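Local coordinates for cyclase (PDB 5IBZ), which belongs to the putative cyclase family, binds acetylphosphate and may have arylformamidase activity, at residues W114-H119 and L146-V151; G30-I35 and G276-E281. One frame throughout, in Å; residues are numbered along the deposited sequence.

Contact 1: W114-H119 and L146-V151. With UVW (acetylphosphate), chain F.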
loop_
_atom_site.group_PDB
_atom_site.type_symbol
_atom_site.label_atom_id
_atom_site.label_comp_id
_atom_site.label_asym_id
_atom_site.label_seq_id
_atom_site.Cartn_x
_atom_site.Cartn_y
_atom_site.Cartn_z
ATOM N N TRP B 114 15.279 -0.691 -13.083
ATOM C CA TRP B 114 15.223 -0.848 -14.544
ATOM C C TRP B 114 13.832 -0.443 -14.997
ATOM O O TRP B 114 12.841 -0.768 -14.331
ATOM C CB TRP B 114 15.448 -2.278 -15.017
ATOM C CG TRP B 114 16.834 -2.761 -15.042
ATOM C CD1 TRP B 114 17.321 -3.813 -14.343
ATOM C CD2 TRP B 114 17.925 -2.265 -15.830
ATOM N NE1 TRP B 114 18.646 -4.011 -14.639
ATOM C CE2 TRP B 114 19.046 -3.075 -15.546
ATOM C CE3 TRP B 114 18.069 -1.222 -16.731
ATOM C CZ2 TRP B 114 20.282 -2.860 -16.118
ATOM C CZ3 TRP B 114 19.295 -1.022 -17.321
ATOM C CH2 TRP B 114 20.394 -1.832 -17.003
ATOM N N ASP B 115 13.775 0.212 -16.145
ATOM C CA ASP B 115 12.519 0.475 -16.835
ATOM C C ASP B 115 12.397 -0.504 -17.967
ATOM O O ASP B 115 13.324 -0.655 -18.763
ATOM C CB ASP B 115 12.479 1.899 -17.353
ATOM C CG ASP B 115 12.635 2.918 -16.235
ATOM O OD1 ASP B 115 12.303 2.591 -15.069
ATOM O OD2 ASP B 115 13.114 4.037 -16.520
ATOM N N ALA B 116 11.275 -1.215 -18.022
ATOM C CA ALA B 116 11.005 -2.159 -19.115
ATOM C C ALA B 116 10.693 -1.427 -20.403
ATOM O O ALA B 116 10.446 -0.219 -20.406
ATOM C CB ALA B 116 9.851 -3.059 -18.751
ATOM N N LEU B 117 10.663 -2.175 -21.498
ATOM C CA LEU B 117 10.327 -1.568 -22.785
ATOM C C LEU B 117 8.844 -1.163 -22.832
ATOM O O LEU B 117 8.428 -0.411 -23.706
ATOM C CB LEU B 117 10.663 -2.528 -23.924
ATOM C CG LEU B 117 12.094 -3.041 -23.913
ATOM C CD1 LEU B 117 12.323 -3.918 -25.131
ATOM C CD2 LEU B 117 13.127 -1.903 -23.859
ATOM N N SER B 118 8.048 -1.679 -21.899
ATOM C CA SER B 118 6.655 -1.258 -21.749
ATOM C C SER B 118 6.497 0.050 -20.981
ATOM O O SER B 118 5.385 0.533 -20.810
ATOM C CB SER B 118 5.853 -2.357 -21.046
ATOM O OG SER B 118 6.558 -2.855 -19.913
ATOM N N HIS B 119 7.593 0.626 -20.482
ATOM C CA HIS B 119 7.510 1.846 -19.672
ATOM C C HIS B 119 7.315 3.130 -20.486
ATOM O O HIS B 119 6.754 4.093 -19.970
ATOM C CB HIS B 119 8.771 1.998 -18.799
ATOM C CG HIS B 119 8.850 3.292 -18.053
ATOM N ND1 HIS B 119 7.889 3.693 -17.150
ATOM C CD2 HIS B 119 9.780 4.276 -18.070
ATOM C CE1 HIS B 119 8.221 4.870 -16.648
ATOM N NE2 HIS B 119 9.366 5.246 -17.192
ATOM N N LEU B 146 5.796 -7.153 -23.466
ATOM C CA LEU B 146 6.936 -6.338 -23.036
ATOM C C LEU B 146 6.987 -6.076 -21.522
ATOM O O LEU B 146 7.672 -5.149 -21.059
ATOM C CB LEU B 146 6.953 -4.999 -23.773
ATOM C CG LEU B 146 6.889 -5.043 -25.313
ATOM C CD1 LEU B 146 6.891 -3.638 -25.899
ATOM C CD2 LEU B 146 8.023 -5.867 -25.912
ATOM N N GLY B 147 6.303 -6.914 -20.741
ATOM C CA GLY B 147 6.440 -6.877 -19.308
ATOM C C GLY B 147 7.850 -7.282 -18.910
ATOM O O GLY B 147 8.555 -7.968 -19.662
ATOM N N ILE B 148 8.276 -6.831 -17.734
ATOM C CA ILE B 148 9.632 -7.075 -17.262
ATOM C C ILE B 148 9.912 -8.577 -17.043
ATOM O O ILE B 148 11.084 -8.961 -16.975
ATOM C CB ILE B 148 9.910 -6.267 -15.970
ATOM C CG1 ILE B 148 11.404 -6.106 -15.704
ATOM C CG2 ILE B 148 9.250 -6.891 -14.746
ATOM C CD1 ILE B 148 12.099 -5.156 -16.620
ATOM N N GLU B 149 8.892 -9.433 -16.990
ATOM C CA GLU B 149 9.151 -10.868 -16.796
ATOM C C GLU B 149 9.896 -11.444 -18.003
ATOM O O GLU B 149 10.543 -12.495 -17.903
ATOM C CB GLU B 149 7.859 -11.664 -16.521
ATOM C CG GLU B 149 6.899 -11.919 -17.682
ATOM C CD GLU B 149 6.050 -10.720 -18.105
ATOM O OE1 GLU B 149 6.173 -9.611 -17.539
ATOM O OE2 GLU B 149 5.236 -10.925 -19.036
ATOM N N ASN B 150 9.829 -10.748 -19.135
ATOM C CA ASN B 150 10.508 -11.206 -20.340
ATOM C C ASN B 150 12.024 -11.137 -20.196
ATOM O O ASN B 150 12.745 -11.723 -21.016
ATOM C CB ASN B 150 10.073 -10.396 -21.562
ATOM C CG ASN B 150 8.678 -10.750 -22.032
ATOM O OD1 ASN B 150 8.468 -11.781 -22.671
ATOM N ND2 ASN B 150 7.710 -9.901 -21.719
ATOM N N VAL B 151 12.524 -10.434 -19.179
ATOM C CA VAL B 151 13.958 -10.354 -18.943
ATOM C C VAL B 151 14.284 -10.757 -17.495
ATOM O O VAL B 151 15.218 -10.239 -16.874
ATOM C CB VAL B 151 14.512 -8.941 -19.266
ATOM C CG1 VAL B 151 14.677 -8.809 -20.785
ATOM C CG2 VAL B 151 13.608 -7.827 -18.719
HETATM C C1 UVW F . 10.233 10.649 -15.723
HETATM O O1 UVW F . 9.385 10.195 -15.034
HETATM C C1M UVW F . 10.198 12.125 -16.109
HETATM O O2 UVW F . 11.282 9.855 -16.196
HETATM P P UVW F . 11.356 8.227 -15.976
HETATM O O1P UVW F . 10.037 7.572 -16.313
HETATM O O2P UVW F . 12.448 7.739 -16.900
HETATM O O3P UVW F . 11.714 7.875 -14.556
HETATM O O HOH W 1 10.385 -5.036 -21.349
#
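The carbonyl oxygen of L146 takes two donors: S118 OG at 2.8 Å, standing well above the carbonyl plane, and a water at 2.7 Å from L146 O. That water in turn accepts the backbone N-H of L117, which ties the turn to L146 a second time. The hydroxyl is set for its bond by chi1 of 46°, the crowded position between the backbone N and the carbonyl carbon. Serine suits this place because it is short enough to fit beside L146, yet carries a donor; an alanine here would probably leave L146 O with the water alone from this turn, the direct hydroxyl bond being lost. Beside the polar pair, A116 CB packs on I148 CD1 at 3.7 Å, a small side chain admitting the end of a branched one. CD1 of L146 lies more loosely against L117. Segment 116-119 is a type I beta turn, closed by H119 N to A116 O at 3.0 Å. The end of H119 leads away from 146-151, and its NE2 donates to acetylphosphate O1P at 2.6 Å. A second subunit's A100 O accepts from H119 ND1. The turn thus leads from strand 113-115 into the acetylphosphate pocket.

Contact 2: G30-I35 and G276-E281. With UVW (acetylphosphate), chain F.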
loop_
_atom_site.group_PDB
_atom_site.type_symbol
_atom_site.label_atom_id
_atom_site.label_comp_id
_atom_site.label_asym_id
_atom_site.label_seq_id
_atom_site.Cartn_x
_atom_site.Cartn_y
_atom_site.Cartn_z
ATOM N N GLY B 30 14.052 -7.327 -26.923
ATOM C CA GLY B 30 14.861 -6.205 -27.380
ATOM C C GLY B 30 16.352 -6.429 -27.187
ATOM O O GLY B 30 16.880 -7.535 -27.415
ATOM N N ALA B 31 17.038 -5.382 -26.740
ATOM C CA ALA B 31 18.498 -5.411 -26.673
ATOM C C ALA B 31 19.024 -6.352 -25.600
ATOM O O ALA B 31 20.209 -6.662 -25.562
ATOM C CB ALA B 31 19.043 -3.997 -26.465
ATOM N N ALA B 32 18.146 -6.853 -24.744
ATOM C CA ALA B 32 18.559 -7.931 -23.852
ATOM C C ALA B 32 19.061 -9.157 -24.642
ATOM O O ALA B 32 19.867 -9.954 -24.139
ATOM C CB ALA B 32 17.410 -8.308 -22.923
ATOM N N ASN B 33 18.632 -9.300 -25.891
ATOM C CA ASN B 33 19.124 -10.395 -26.713
ATOM C C ASN B 33 20.612 -10.303 -27.079
ATOM O O ASN B 33 21.202 -11.287 -27.550
ATOM C CB ASN B 33 18.282 -10.493 -27.981
ATOM C CG ASN B 33 16.855 -10.919 -27.696
ATOM O OD1 ASN B 33 16.603 -11.858 -26.932
ATOM N ND2 ASN B 33 15.902 -10.203 -28.282
ATOM N N TYR B 34 21.225 -9.142 -26.855
ATOM C CA TYR B 34 22.662 -8.997 -27.017
ATOM C C TYR B 34 23.436 -9.713 -25.894
ATOM O O TYR B 34 24.618 -9.985 -26.061
ATOM C CB TYR B 34 23.080 -7.536 -27.039
ATOM C CG TYR B 34 22.704 -6.722 -28.255
ATOM C CD1 TYR B 34 22.942 -7.174 -29.543
ATOM C CD2 TYR B 34 22.157 -5.451 -28.101
ATOM C CE1 TYR B 34 22.611 -6.401 -30.623
ATOM C CE2 TYR B 34 21.829 -4.668 -29.178
ATOM C CZ TYR B 34 22.063 -5.132 -30.436
ATOM O OH TYR B 34 21.737 -4.326 -31.511
ATOM N N ILE B 35 22.790 -9.996 -24.756
ATOM C CA ILE B 35 23.465 -10.733 -23.702
ATOM C C ILE B 35 23.280 -12.234 -23.966
ATOM O O ILE B 35 22.194 -12.795 -23.820
ATOM C CB ILE B 35 22.955 -10.364 -22.300
ATOM C CG1 ILE B 35 23.035 -8.847 -22.091
ATOM C CG2 ILE B 35 23.757 -11.135 -21.270
ATOM C CD1 ILE B 35 22.498 -8.338 -20.731
ATOM N N GLY B 276 14.799 -0.710 -28.288
ATOM C CA GLY B 276 14.537 -1.754 -27.318
ATOM C C GLY B 276 15.667 -1.877 -26.298
ATOM O O GLY B 276 15.958 -2.963 -25.788
ATOM N N VAL B 277 16.285 -0.747 -25.970
ATOM C CA VAL B 277 17.361 -0.672 -24.973
ATOM C C VAL B 277 16.785 -0.233 -23.624
ATOM O O VAL B 277 16.036 0.727 -23.555
ATOM C CB VAL B 277 18.451 0.296 -25.468
ATOM C CG1 VAL B 277 19.453 0.634 -24.362
ATOM C CG2 VAL B 277 19.189 -0.310 -26.677
ATOM N N TYR B 278 17.133 -0.954 -22.564
ATOM C CA TYR B 278 16.597 -0.715 -21.237
ATOM C C TYR B 278 17.265 0.481 -20.581
ATOM O O TYR B 278 18.422 0.802 -20.858
ATOM C CB TYR B 278 16.773 -1.984 -20.370
ATOM C CG TYR B 278 15.969 -3.127 -20.930
ATOM C CD1 TYR B 278 16.454 -3.883 -21.991
ATOM C CD2 TYR B 278 14.708 -3.424 -20.451
ATOM C CE1 TYR B 278 15.708 -4.895 -22.550
ATOM C CE2 TYR B 278 13.956 -4.443 -20.991
ATOM C CZ TYR B 278 14.451 -5.173 -22.061
ATOM O OH TYR B 278 13.701 -6.204 -22.619
ATOM N N ILE B 279 16.494 1.147 -19.726
ATOM C CA ILE B 279 16.945 2.325 -19.009
ATOM C C ILE B 279 16.981 2.060 -17.512
ATOM O O ILE B 279 15.986 1.640 -16.914
ATOM C CB ILE B 279 16.022 3.537 -19.302
ATOM C CG1 ILE B 279 16.145 3.959 -20.775
ATOM C CG2 ILE B 279 16.294 4.669 -18.338
ATOM C CD1 ILE B 279 15.258 5.089 -21.181
ATOM N N GLY B 280 18.139 2.327 -16.911
ATOM C CA GLY B 280 18.318 2.207 -15.473
ATOM C C GLY B 280 18.483 3.572 -14.835
ATOM O O GLY B 280 19.166 4.443 -15.382
ATOM N N GLU B 281 17.825 3.782 -13.696
ATOM C CA GLU B 281 17.826 5.095 -13.063
ATOM C C GLU B 281 18.013 4.990 -11.568
ATOM O O GLU B 281 17.643 3.982 -10.952
ATOM C CB GLU B 281 16.521 5.848 -13.359
ATOM C CG GLU B 281 16.387 6.194 -14.838
ATOM C CD GLU B 281 14.999 6.633 -15.257
ATOM O OE1 GLU B 281 14.019 6.373 -14.537
ATOM O OE2 GLU B 281 14.923 7.272 -16.325
HETATM C C1 UVW F . 10.233 10.649 -15.723
HETATM O O1 UVW F . 9.385 10.195 -15.034
HETATM C C1M UVW F . 10.198 12.125 -16.109
HETATM O O2 UVW F . 11.282 9.855 -16.196
HETATM P P UVW F . 11.356 8.227 -15.976
HETATM O O1P UVW F . 10.037 7.572 -16.313
HETATM O O2P UVW F . 12.448 7.739 -16.900
HETATM O O3P UVW F . 11.714 7.875 -14.556
#
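A31 N donates to G276 O at 2.8 Å, the one hydrogen bond between segments 30-35 and 276-281. It is nearly straight at the hydrogen (169°), although the donor stands 40° out of the carbonyl plane. The backbones come very close here, with the CA atoms of G30 and G276 4.5 Å apart. Both are glycines with positive phi, and a beta carbon on G30 would run into G276 O, while one on G276 would crowd G30 CA.

In the apolar packing, the methyl of A31 meets CG2 of V277 at 3.7 Å, the branch that lies anti to the carbonyl carbon. Next to it, Y278 brings CE1 to the methyl of A32 at 3.8 Å, and A32 N lies at the edge of the same ring, near its plane. Alanine suits both positions, since its single methyl lets the 3-10 turn 31-34 lie close against V277 and Y278. The tyrosine adds a polar end to its flat apolar ring: its hydroxyl is hydrogen-bonded to R29 O, just before the turn.

At the far end of the strand, polar groups meet the ligand. E281, extended beyond CG, sets OE2 2.6 Å from acetylphosphate O2P. H268 and R69 also bind the ligand. The arrangement joins the N-terminal 3-10 turn to the link between helix 266-275 and strand 278-281, the latter a strand of the central mixed sheet that runs to the acetylphosphate pocket.

How the contacts relate
Both contacts are buried, and they hold neighbouring antiparallel strands of the central sheet at different points: contact 1 secures the turn that follows strand 113-115, contact 2 the lead-in and start of strand 278-281. D115 N lies 2.7 Å from I279 O, a probable hydrogen bond between these strands. Away from the ligand, V151 joins the two contacts by packing against both A32 and Y278. Contact 1 depends on a side-chain hydroxyl and a water, whereas contact 2 relies on a direct backbone bond between close-packed glycine and alanine residues. Toward acetylphosphate the chemistry turns polar in both: D115 and E281 bring their carboxylates close together at the pocket.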